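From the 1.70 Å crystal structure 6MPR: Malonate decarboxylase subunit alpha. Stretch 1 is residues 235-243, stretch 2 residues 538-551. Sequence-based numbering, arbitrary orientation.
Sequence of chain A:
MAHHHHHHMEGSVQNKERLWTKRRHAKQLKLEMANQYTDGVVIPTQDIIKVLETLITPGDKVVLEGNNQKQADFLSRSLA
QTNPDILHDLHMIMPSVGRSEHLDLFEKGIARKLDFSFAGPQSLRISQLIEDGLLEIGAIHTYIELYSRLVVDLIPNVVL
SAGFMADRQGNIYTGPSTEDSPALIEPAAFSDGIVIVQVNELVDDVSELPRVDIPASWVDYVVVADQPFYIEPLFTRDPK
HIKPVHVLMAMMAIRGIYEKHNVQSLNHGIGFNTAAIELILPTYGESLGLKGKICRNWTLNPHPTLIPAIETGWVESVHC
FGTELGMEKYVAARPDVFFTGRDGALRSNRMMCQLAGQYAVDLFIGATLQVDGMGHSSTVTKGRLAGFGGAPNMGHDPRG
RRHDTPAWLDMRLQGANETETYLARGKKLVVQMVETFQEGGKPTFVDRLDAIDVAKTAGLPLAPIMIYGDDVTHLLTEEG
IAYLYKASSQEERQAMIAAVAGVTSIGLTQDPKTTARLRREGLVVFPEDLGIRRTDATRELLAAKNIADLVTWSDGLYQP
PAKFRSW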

# COMPACT_ATOMS: atom_id res chain seq x y z
N PHE A 235 -20.35 -2.96 10.51
CA PHE A 235 -20.35 -1.76 9.68
C PHE A 235 -21.76 -1.23 9.48
O PHE A 235 -22.06 -0.56 8.49
N THR A 236 -22.62 -1.49 10.47
CA THR A 236 -23.99 -1.03 10.49
C THR A 236 -24.20 -0.16 11.71
O THR A 236 -23.87 -0.56 12.83
N ARG A 237 -24.70 1.06 11.50
CA ARG A 237 -25.13 1.92 12.59
C ARG A 237 -26.63 2.13 12.47
O ARG A 237 -27.12 2.50 11.40
N ASP A 238 -27.35 1.85 13.55
CA ASP A 238 -28.80 2.02 13.56
C ASP A 238 -29.16 3.49 13.52
O ASP A 238 -28.88 4.22 14.49
N PRO A 239 -29.80 3.98 12.45
CA PRO A 239 -30.18 5.40 12.39
C PRO A 239 -31.00 5.88 13.58
O PRO A 239 -30.98 7.08 13.87
N LYS A 240 -31.71 4.99 14.28
CA LYS A 240 -32.56 5.46 15.37
C LYS A 240 -31.74 6.06 16.51
O LYS A 240 -32.28 6.87 17.28
N HIS A 241 -30.46 5.70 16.62
CA HIS A 241 -29.58 6.19 17.68
C HIS A 241 -28.79 7.43 17.28
O HIS A 241 -28.02 7.94 18.10
N ILE A 242 -28.95 7.93 16.05
CA ILE A 242 -28.32 9.19 15.67
C ILE A 242 -29.03 10.34 16.38
O ILE A 242 -30.27 10.42 16.39
N LYS A 243 -28.25 11.25 16.96
CA LYS A 243 -28.78 12.36 17.74
C LYS A 243 -28.59 13.69 17.03
O LYS A 243 -27.84 13.78 16.05
N THR A 538 -31.49 18.54 13.15
CA THR A 538 -32.44 17.65 13.81
C THR A 538 -32.48 16.32 13.06
O THR A 538 -32.00 16.20 11.93
N ARG A 539 -33.08 15.31 13.71
CA ARG A 539 -33.27 14.02 13.06
C ARG A 539 -34.18 14.09 11.84
O ARG A 539 -34.15 13.18 11.01
N GLU A 540 -35.00 15.14 11.70
CA GLU A 540 -35.81 15.26 10.50
C GLU A 540 -34.97 15.40 9.24
O GLU A 540 -35.46 15.13 8.14
N LEU A 541 -33.70 15.79 9.38
CA LEU A 541 -32.80 15.88 8.23
C LEU A 541 -32.35 14.51 7.73
O LEU A 541 -31.93 14.39 6.57
N LEU A 542 -32.41 13.48 8.57
CA LEU A 542 -31.95 12.16 8.16
C LEU A 542 -32.83 11.58 7.06
O LEU A 542 -34.06 11.57 7.19
N ALA A 543 -32.21 11.09 5.98
CA ALA A 543 -32.98 10.45 4.92
C ALA A 543 -33.66 9.18 5.41
O ALA A 543 -34.70 8.78 4.87
N ALA A 544 -33.09 8.53 6.42
CA ALA A 544 -33.70 7.38 7.06
C ALA A 544 -33.58 7.55 8.56
O ALA A 544 -32.49 7.86 9.07
N LYS A 545 -34.68 7.35 9.28
CA LYS A 545 -34.74 7.51 10.73
C LYS A 545 -34.50 6.22 11.50
O LYS A 545 -34.28 6.27 12.71
N ASN A 546 -34.54 5.07 10.83
CA ASN A 546 -34.43 3.79 11.52
C ASN A 546 -34.07 2.74 10.48
O ASN A 546 -33.98 3.02 9.28
N ILE A 547 -33.89 1.50 10.96
CA ILE A 547 -33.52 0.40 10.08
C ILE A 547 -34.63 0.11 9.07
O ILE A 547 -34.36 -0.11 7.88
N ALA A 548 -35.88 0.07 9.52
CA ALA A 548 -37.00 -0.15 8.61
C ALA A 548 -36.95 0.83 7.44
O ALA A 548 -37.25 0.47 6.30
N ASP A 549 -36.54 2.07 7.71
CA ASP A 549 -36.43 3.07 6.65
C ASP A 549 -35.35 2.69 5.65
O ASP A 549 -35.51 2.92 4.44
N LEU A 550 -34.25 2.10 6.12
CA LEU A 550 -33.21 1.65 5.21
C LEU A 550 -33.72 0.50 4.35
O LEU A 550 -33.42 0.43 3.15
N VAL A 551 -34.50 -0.41 4.94
CA VAL A 551 -35.08 -1.50 4.15
C VAL A 551 -35.95 -0.94 3.04
O VAL A 551 -35.86 -1.36 1.88

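The strongest polar link between the two stretches is made by Arg-539. Its CA-to-CB bond points sideways, but a chain with chi1 m, chi2 t and chi3 p brings the guanidinium in among the carbonyls of the short 3-10 segment 239-241 and its exit. Arg-539 NH1 donates to Pro-239 O and to Ile-242 O, each at 2.9 Å, and both acceptors lie near the guanidinium plane, where the N-H bonds point. Lys-240 O sits over one face instead; it is 3.3 Å from Arg-539 NH1, but the angle is too poor for a hydrogen bond. Within its own stretch, Arg-539 NH2 donates to Lys-545 O (2.9 Å). Arginine suits this site because its several N-H groups can serve carbonyls from both stretches at once.

Asp-238 provides the second polar link, through water. With chi1 t, its carboxylate comes nearer to stretch 2 than its sideways CB would suggest. Asp-238 OD1 accepts from Lys-240 N at 2.9 Å, bracing the start of the 3-10 segment, and also from water 1 at 2.7 Å. The water in turn accepts from Ile-547 N (2.9 Å), an amide in the first turn of the helix that begins at Ile-547. Asn-546 caps that helix: its CB points away from stretch 1, and with chi1 p its OD1 accepts from Asp-549 N at 2.7 Å.

Lys-545 also points away from stretch 1, and its NZ donates to Leu-542 O at 2.7 Å. Its backbone carbonyl does face the contact: Lys-545 O lies 3.3 Å from Lys-240 CA in a CA-H...O contact.

Pro-239 is the centerpiece of the packing, with the largest area covered by the other stretch. Its ring, in the C-gamma exo pucker, points toward stretch 2; the compact, rigid shape fits a close approach of backbones. Pro-239 CG meets Leu-550 CD1 at 3.7 Å, Pro-239 CD meets Ile-547 CD1 at 4.1 Å, and Pro-239 CB lies 3.5 Å from Ala-544 O, a buried carbonyl without a polar partner. Ile-547, m at both chi angles, extends its CD1 as far as Thr-236 CG2 (4.3 Å). The hydroxyl of Thr-236 is satisfied elsewhere in the structure, leaving its methyl for this apolar contact. Farther along, Ile-242 CD1 packs on Leu-542 CD2 at 4.0 Å, both side chains m,t, adding a buried aliphatic contact. Lys-240 marks the exposed margin: its CB lies 4.4 Å from Asn-546 CB, while its extended chain leads the amine away.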

# COMPACT_ATOMS: atom_id res chain seq x y z
CB PHE A 235 -19.63 -2.03 8.35
CG PHE A 235 -18.15 -2.19 8.54
CD1 PHE A 235 -17.62 -3.42 8.89
CD2 PHE A 235 -17.31 -1.09 8.50
CE1 PHE A 235 -16.27 -3.56 9.12
CE2 PHE A 235 -15.96 -1.22 8.74
CZ PHE A 235 -15.44 -2.46 9.05
CB THR A 236 -24.96 -2.22 10.50
OG1 THR A 236 -24.68 -3.06 9.37
CG2 THR A 236 -26.41 -1.75 10.44
CB ARG A 237 -24.38 3.25 12.58
CG ARG A 237 -22.91 3.13 12.98
CD ARG A 237 -22.77 2.69 14.44
NE ARG A 237 -21.38 2.47 14.83
CZ ARG A 237 -20.73 1.33 14.64
NH1 ARG A 237 -21.36 0.30 14.08
NH2 ARG A 237 -19.46 1.20 15.03
CB ASP A 238 -29.38 1.38 14.82
CG ASP A 238 -30.90 1.29 14.80
OD1 ASP A 238 -31.57 2.14 14.17
OD2 ASP A 238 -31.44 0.36 15.42
CB PRO A 239 -31.00 5.48 11.09
CG PRO A 239 -30.47 4.36 10.25
CD PRO A 239 -30.18 3.26 11.22
CB LYS A 240 -33.43 4.33 15.91
CG LYS A 240 -32.71 3.39 16.87
CD LYS A 240 -33.66 2.44 17.59
CE LYS A 240 -32.88 1.36 18.33
NZ LYS A 240 -33.71 0.53 19.25
CB HIS A 241 -28.60 5.08 18.09
CG HIS A 241 -29.25 3.97 18.85
ND1 HIS A 241 -28.97 2.64 18.60
CD2 HIS A 241 -30.16 3.98 19.85
CE1 HIS A 241 -29.68 1.89 19.42
NE2 HIS A 241 -30.41 2.68 20.19
CB ILE A 242 -28.34 9.36 14.15
CG1 ILE A 242 -27.57 8.23 13.45
CG2 ILE A 242 -27.75 10.71 13.76
CD1 ILE A 242 -27.77 8.17 11.93
CB LYS A 243 -28.12 12.38 19.12
CG LYS A 243 -28.26 11.03 19.86
CD LYS A 243 -27.91 11.13 21.34
CE LYS A 243 -26.42 11.13 21.55
NZ LYS A 243 -26.04 12.00 22.70
CB THR A 538 -33.86 18.26 13.86
OG1 THR A 538 -34.41 18.27 12.54
CG2 THR A 538 -33.83 19.69 14.39
CB ARG A 539 -33.82 13.00 14.06
CG ARG A 539 -32.84 12.61 15.17
CD ARG A 539 -33.49 11.64 16.15
NE ARG A 539 -34.28 10.63 15.45
CZ ARG A 539 -33.78 9.53 14.90
NH1 ARG A 539 -32.48 9.27 14.98
NH2 ARG A 539 -34.58 8.68 14.27
CB GLU A 540 -36.78 16.43 10.62
CG GLU A 540 -38.00 16.12 11.48
CD GLU A 540 -38.77 14.90 10.97
OE1 GLU A 540 -39.31 14.96 9.84
OE2 GLU A 540 -38.82 13.89 11.69
CB LEU A 541 -31.57 16.71 8.57
CG LEU A 541 -31.63 18.19 8.21
CD1 LEU A 541 -30.28 18.83 8.49
CD2 LEU A 541 -32.02 18.37 6.74
CB LEU A 542 -31.93 11.22 9.37
CG LEU A 542 -30.94 11.58 10.48
CD1 LEU A 542 -31.28 10.81 11.74
CD2 LEU A 542 -29.50 11.30 10.05
CB ALA A 543 -32.07 10.12 3.72
CB ALA A 544 -33.04 6.06 6.61
CB LYS A 545 -36.11 8.07 11.14
CG LYS A 545 -36.24 9.59 11.08
CD LYS A 545 -36.14 10.11 9.67
CE LYS A 545 -36.58 11.56 9.58
NZ LYS A 545 -36.58 12.02 8.17
CB ASN A 546 -35.73 3.45 12.26
CG ASN A 546 -36.96 3.54 11.37
OD1 ASN A 546 -36.94 3.11 10.21
ND2 ASN A 546 -38.04 4.09 11.91
CB ILE A 547 -33.18 -0.85 10.92
CG1 ILE A 547 -31.85 -0.68 11.67
CG2 ILE A 547 -33.21 -2.11 10.08
CD1 ILE A 547 -30.62 -0.84 10.82
CB ALA A 548 -38.33 -0.02 9.35
CB ASP A 549 -36.14 4.44 7.26
CG ASP A 549 -37.40 5.15 7.72
OD1 ASP A 549 -38.51 4.59 7.57
OD2 ASP A 549 -37.27 6.28 8.24
CB LEU A 550 -31.96 1.23 5.98
CG LEU A 550 -31.23 2.39 6.69
CD1 LEU A 550 -30.05 1.89 7.49
CD2 LEU A 550 -30.79 3.44 5.68
CB VAL A 551 -35.87 -2.46 5.05
CG1 VAL A 551 -36.57 -3.52 4.21
CG2 VAL A 551 -34.95 -3.10 6.07
O HOH W 1 -34.09 1.12 13.81